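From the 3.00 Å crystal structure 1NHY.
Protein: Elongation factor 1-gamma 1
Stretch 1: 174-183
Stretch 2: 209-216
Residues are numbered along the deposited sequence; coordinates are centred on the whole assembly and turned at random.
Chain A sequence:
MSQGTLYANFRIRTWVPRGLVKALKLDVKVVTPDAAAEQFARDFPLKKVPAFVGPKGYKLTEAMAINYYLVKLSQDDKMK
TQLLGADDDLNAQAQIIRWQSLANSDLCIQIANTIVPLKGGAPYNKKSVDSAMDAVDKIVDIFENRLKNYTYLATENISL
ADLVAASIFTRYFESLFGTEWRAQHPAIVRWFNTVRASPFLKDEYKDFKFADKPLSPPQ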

ATOM      1  N   GLU A 174      11.832  -5.513   3.631  1.00 76.02           N
ATOM      2  CA  GLU A 174      12.036  -6.271   4.851  1.00 76.45           C
ATOM      3  C   GLU A 174      12.634  -7.639   4.610  1.00 76.99           C
ATOM      4  O   GLU A 174      13.204  -8.230   5.522  1.00 77.73           O
ATOM      5  CB  GLU A 174      10.718  -6.429   5.590  1.00 75.89           C
ATOM      6  CG  GLU A 174      10.098  -5.116   5.940  1.00 77.89           C
ATOM      7  CD  GLU A 174       8.940  -5.259   6.903  1.00 79.85           C
ATOM      8  OE1 GLU A 174       7.971  -5.987   6.576  1.00 81.03           O
ATOM      9  OE2 GLU A 174       9.004  -4.640   7.992  1.00 80.99           O
ATOM     10  N   SER A 175      12.524  -8.146   3.389  1.00 77.09           N
ATOM     11  CA  SER A 175      13.038  -9.474   3.130  1.00 77.90           C
ATOM     12  C   SER A 175      13.929  -9.568   1.919  1.00 79.63           C
ATOM     13  O   SER A 175      14.747 -10.469   1.833  1.00 80.85           O
ATOM     14  CB  SER A 175      11.876 -10.453   2.963  1.00 77.06           C
ATOM     15  OG  SER A 175      10.847 -10.192   3.902  1.00 78.02           O
ATOM     16  N   LEU A 176      13.798  -8.648   0.979  1.00 80.95           N
ATOM     17  CA  LEU A 176      14.622  -8.763  -0.208  1.00 82.08           C
ATOM     18  C   LEU A 176      15.518  -7.594  -0.549  1.00 83.49           C
ATOM     19  O   LEU A 176      16.525  -7.770  -1.221  1.00 83.19           O
ATOM     20  CB  LEU A 176      13.742  -9.069  -1.421  1.00 82.45           C
ATOM     21  CG  LEU A 176      12.986 -10.390  -1.371  1.00 83.00           C
ATOM     22  CD1 LEU A 176      12.178 -10.558  -2.637  1.00 83.09           C
ATOM     23  CD2 LEU A 176      13.973 -11.519  -1.217  1.00 83.79           C
ATOM     24  N   PHE A 177      15.165  -6.400  -0.105  1.00 85.99           N
ATOM     25  CA  PHE A 177      15.979  -5.249  -0.445  1.00 88.57           C
ATOM     26  C   PHE A 177      16.934  -4.882   0.658  1.00 91.19           C
ATOM     27  O   PHE A 177      16.597  -4.093   1.543  1.00 92.33           O
ATOM     28  CB  PHE A 177      15.087  -4.070  -0.770  1.00 88.43           C
ATOM     29  CG  PHE A 177      14.125  -4.346  -1.878  1.00 88.47           C
ATOM     30  CD1 PHE A 177      14.389  -5.336  -2.817  1.00 87.67           C
ATOM     31  CD2 PHE A 177      12.973  -3.595  -2.013  1.00 88.67           C
ATOM     32  CE1 PHE A 177      13.518  -5.568  -3.870  1.00 86.24           C
ATOM     33  CE2 PHE A 177      12.100  -3.824  -3.070  1.00 87.72           C
ATOM     34  CZ  PHE A 177      12.375  -4.810  -3.996  1.00 86.04           C
ATOM     35  N   GLY A 178      18.137  -5.443   0.591  1.00 92.80           N
ATOM     36  CA  GLY A 178      19.127  -5.172   1.612  1.00 93.99           C
ATOM     37  C   GLY A 178      20.049  -4.014   1.315  1.00 94.85           C
ATOM     38  O   GLY A 178      19.712  -3.093   0.563  1.00 95.37           O
ATOM     39  N   THR A 179      21.228  -4.056   1.913  1.00 95.08           N
ATOM     40  CA  THR A 179      22.194  -3.000   1.712  1.00 95.14           C
ATOM     41  C   THR A 179      22.606  -2.903   0.246  1.00 94.87           C
ATOM     42  O   THR A 179      22.440  -1.858  -0.377  1.00 94.99           O
ATOM     43  CB  THR A 179      23.422  -3.225   2.603  1.00 95.55           C
ATOM     44  OG1 THR A 179      23.001  -3.303   3.975  1.00 93.93           O
ATOM     45  CG2 THR A 179      24.415  -2.076   2.443  1.00 95.42           C
ATOM     46  N   GLU A 180      23.126  -3.986  -0.314  1.00 94.58           N
ATOM     47  CA  GLU A 180      23.545  -3.966  -1.715  1.00 94.66           C
ATOM     48  C   GLU A 180      22.435  -3.488  -2.649  1.00 93.73           C
ATOM     49  O   GLU A 180      22.703  -2.822  -3.654  1.00 94.37           O
ATOM     50  CB  GLU A 180      24.025  -5.354  -2.153  1.00 95.80           C
ATOM     51  CG  GLU A 180      25.450  -5.687  -1.717  1.00 98.70           C
ATOM     52  CD  GLU A 180      26.475  -4.683  -2.249  1.00 99.76           C
ATOM     53  OE1 GLU A 180      26.406  -4.347  -3.452  1.00100.46           O
ATOM     54  OE2 GLU A 180      27.354  -4.235  -1.473  1.00 99.53           O
ATOM     55  N   TRP A 181      21.194  -3.826  -2.311  1.00 91.36           N
ATOM     56  CA  TRP A 181      20.042  -3.432  -3.114  1.00 88.36           C
ATOM     57  C   TRP A 181      19.823  -1.929  -3.029  1.00 86.35           C
ATOM     58  O   TRP A 181      19.799  -1.223  -4.045  1.00 85.65           O
ATOM     59  CB  TRP A 181      18.775  -4.134  -2.619  1.00 88.89           C
ATOM     60  CG  TRP A 181      17.653  -3.983  -3.588  1.00 88.99           C
ATOM     61  CD1 TRP A 181      17.407  -4.763  -4.679  1.00 88.78           C
ATOM     62  CD2 TRP A 181      16.690  -2.930  -3.629  1.00 89.06           C
ATOM     63  NE1 TRP A 181      16.360  -4.261  -5.400  1.00 89.72           N
ATOM     64  CE2 TRP A 181      15.896  -3.131  -4.777  1.00 89.50           C
ATOM     65  CE3 TRP A 181      16.419  -1.824  -2.808  1.00 88.59           C
ATOM     66  CZ2 TRP A 181      14.853  -2.279  -5.131  1.00 89.11           C
ATOM     67  CZ3 TRP A 181      15.380  -0.971  -3.157  1.00 87.99           C
ATOM     68  CH2 TRP A 181      14.609  -1.206  -4.311  1.00 88.79           C
ATOM     69  N   ARG A 182      19.649  -1.453  -1.800  1.00 83.87           N
ATOM     70  CA  ARG A 182      19.419  -0.045  -1.567  1.00 81.14           C
ATOM     71  C   ARG A 182      20.560   0.796  -2.109  1.00 79.93           C
ATOM     72  O   ARG A 182      20.387   1.978  -2.388  1.00 80.30           O
ATOM     73  CB  ARG A 182      19.242   0.220  -0.077  1.00 80.57           C
ATOM     74  CG  ARG A 182      17.972  -0.346   0.503  1.00 80.32           C
ATOM     75  CD  ARG A 182      17.773   0.216   1.887  1.00 82.27           C
ATOM     76  NE  ARG A 182      18.737  -0.341   2.825  1.00 84.51           N
ATOM     77  CZ  ARG A 182      18.539  -1.469   3.504  1.00 85.76           C
ATOM     78  NH1 ARG A 182      17.413  -2.145   3.352  1.00 85.62           N
ATOM     79  NH2 ARG A 182      19.473  -1.931   4.321  1.00 87.60           N
ATOM     80  N   ALA A 183      21.727   0.188  -2.274  1.00 78.88           N
ATOM     81  CA  ALA A 183      22.894   0.910  -2.776  1.00 77.86           C
ATOM     82  C   ALA A 183      22.798   1.194  -4.271  1.00 77.14           C
ATOM     83  O   ALA A 183      23.327   2.193  -4.764  1.00 75.48           O
ATOM     84  CB  ALA A 183      24.155   0.114  -2.482  1.00 78.17           C
ATOM     85  N   LYS A 209      11.807  -2.763  10.146  1.00 89.11           N
ATOM     86  CA  LYS A 209      13.114  -3.400   9.989  1.00 89.43           C
ATOM     87  C   LYS A 209      13.662  -3.401   8.570  1.00 88.65           C
ATOM     88  O   LYS A 209      13.339  -4.286   7.776  1.00 88.59           O
ATOM     89  CB  LYS A 209      13.077  -4.858  10.490  1.00 91.40           C
ATOM     90  CG  LYS A 209      13.406  -5.053  11.985  1.00 91.93           C
ATOM     91  CD  LYS A 209      13.591  -6.539  12.364  1.00 92.49           C
ATOM     92  CE  LYS A 209      14.775  -7.185  11.633  1.00 92.51           C
ATOM     93  NZ  LYS A 209      14.979  -8.614  12.023  1.00 92.01           N
ATOM     94  N   PHE A 210      14.504  -2.426   8.254  1.00 88.50           N
ATOM     95  CA  PHE A 210      15.110  -2.363   6.925  1.00 88.94           C
ATOM     96  C   PHE A 210      16.094  -3.509   6.753  1.00 89.97           C
ATOM     97  O   PHE A 210      17.273  -3.358   7.024  1.00 90.18           O
ATOM     98  CB  PHE A 210      15.871  -1.060   6.734  1.00 87.51           C
ATOM     99  CG  PHE A 210      15.226  -0.126   5.788  1.00 85.41           C
ATOM    100  CD1 PHE A 210      14.943  -0.524   4.495  1.00 85.08           C
ATOM    101  CD2 PHE A 210      14.880   1.157   6.194  1.00 84.94           C
ATOM    102  CE1 PHE A 210      14.315   0.342   3.615  1.00 84.43           C
ATOM    103  CE2 PHE A 210      14.255   2.035   5.331  1.00 83.57           C
ATOM    104  CZ  PHE A 210      13.969   1.630   4.036  1.00 83.99           C
ATOM    105  N   ALA A 211      15.616  -4.657   6.302  1.00 91.83           N
ATOM    106  CA  ALA A 211      16.489  -5.807   6.111  1.00 94.26           C
ATOM    107  C   ALA A 211      17.714  -5.457   5.265  1.00 96.15           C
ATOM    108  O   ALA A 211      17.640  -4.618   4.368  1.00 97.32           O
ATOM    109  CB  ALA A 211      15.708  -6.935   5.457  1.00 93.55           C
ATOM    110  N   ASP A 212      18.846  -6.084   5.572  1.00 97.54           N
ATOM    111  CA  ASP A 212      20.087  -5.873   4.813  1.00 98.30           C
ATOM    112  C   ASP A 212      20.581  -7.264   4.408  1.00 97.79           C
ATOM    113  O   ASP A 212      21.625  -7.428   3.766  1.00 97.41           O
ATOM    114  CB  ASP A 212      21.149  -5.175   5.672  1.00 99.83           C
ATOM    115  CG  ASP A 212      21.798  -6.113   6.692  1.00100.92           C
ATOM    116  OD1 ASP A 212      22.602  -6.988   6.290  1.00101.75           O
ATOM    117  OD2 ASP A 212      21.500  -5.978   7.900  1.00100.73           O
ATOM    118  N   LYS A 213      19.786  -8.258   4.796  1.00 97.27           N
ATOM    119  CA  LYS A 213      20.061  -9.664   4.539  1.00 96.62           C
ATOM    120  C   LYS A 213      18.946 -10.252   3.661  1.00 96.21           C
ATOM    121  O   LYS A 213      17.936 -10.753   4.179  1.00 95.77           O
ATOM    122  CB  LYS A 213      20.092 -10.411   5.876  1.00 97.16           C
ATOM    123  CG  LYS A 213      20.588  -9.566   7.061  1.00 96.65           C
ATOM    124  CD  LYS A 213      19.758  -9.813   8.324  1.00 94.93           C
ATOM    125  CE  LYS A 213      18.331  -9.300   8.184  1.00 93.12           C
ATOM    126  NZ  LYS A 213      18.249  -7.813   8.158  1.00 90.51           N
ATOM    127  N   PRO A 214      19.106 -10.183   2.324  1.00 95.31           N
ATOM    128  CA  PRO A 214      18.100 -10.720   1.402  1.00 95.67           C
ATOM    129  C   PRO A 214      17.823 -12.179   1.730  1.00 96.94           C
ATOM    130  O   PRO A 214      18.648 -13.035   1.425  1.00 98.03           O
ATOM    131  CB  PRO A 214      18.772 -10.565   0.040  1.00 94.62           C
ATOM    132  CG  PRO A 214      19.548  -9.322   0.202  1.00 94.30           C
ATOM    133  CD  PRO A 214      20.169  -9.489   1.578  1.00 95.04           C
ATOM    134  N   LEU A 215      16.679 -12.466   2.350  1.00 97.88           N
ATOM    135  CA  LEU A 215      16.346 -13.842   2.709  1.00 99.39           C
ATOM    136  C   LEU A 215      16.820 -14.835   1.654  1.00101.35           C
ATOM    137  O   LEU A 215      16.549 -14.670   0.466  1.00100.98           O
ATOM    138  CB  LEU A 215      14.843 -13.998   2.912  1.00 98.52           C
ATOM    139  CG  LEU A 215      14.238 -13.153   4.032  1.00 99.31           C
ATOM    140  CD1 LEU A 215      12.794 -13.580   4.232  1.00 99.15           C
ATOM    141  CD2 LEU A 215      15.026 -13.326   5.321  1.00 99.38           C
ATOM    142  N   SER A 216      17.538 -15.860   2.100  1.00104.08           N
ATOM    143  CA  SER A 216      18.059 -16.893   1.208  1.00107.05           C
ATOM    144  C   SER A 216      17.139 -18.118   1.253  1.00109.23           C
ATOM    145  O   SER A 216      16.284 -18.218   2.139  1.00108.68           O
ATOM    146  CB  SER A 216      19.460 -17.286   1.660  1.00107.54           C
ATOM    147  OG  SER A 216      19.439 -17.661   3.024  1.00109.37           O
TER

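Residues 174-183 carry the end of one helix, a short non-helical link and the start of a second helix, and against this corner lies the irregular segment 209-216. The CA traces come closest at Gly-178, whose CA is 3.4 Å from CA of Asp-212; CA of Leu-176 lies 4.3 Å from CA of Pro-214. Gly-178 occupies the N-cap position, and its O accepts a bond from N of Arg-182, 2.9 Å away, in the first turn of the second helix. The absence of a side chain here permits the close packing: an ideally placed CB would point toward the other segment and fall 2.7 Å from O of Asp-212, a clash. Instead, CA of Gly-178 makes a nearly linear CA-H...O contact with O of Ala-211, at 3.2 Å.

The backbone hydrogen bond between the segments runs from N of Leu-215 to O of Ser-175 (2.8 Å). The same carbonyl oxygen of Ser-175 also receives a CA-H...O contact from CA of Pro-214 at 3.4 Å, so two successive residues converge on one acceptor left at the end of the first helix.

Among the side chains, Arg-182 makes the main polar link. Its CB points toward the other segment, and its NH1 donates to O of Ala-211 at 2.7 Å, while NH2 of Arg-182 adds a weak bond to O of Ala-211 at 3.3 Å. This oxygen sits at the edge of the guanidinium, where the N-H groups are directed, whereas Phe-210 covers one face, its CD1 being 3.2 Å from NH1 of Arg-182. O of Phe-177 lies 3.1 Å from O of Ala-211, an approach of two acceptors that contributes no hydrogen bond.

Van der Waals contacts add to these: CD1 of Leu-215 rests 3.5 Å from CB of Ser-175, and CG of Pro-214 lies 3.7 Å from the carbonyl O of Leu-176.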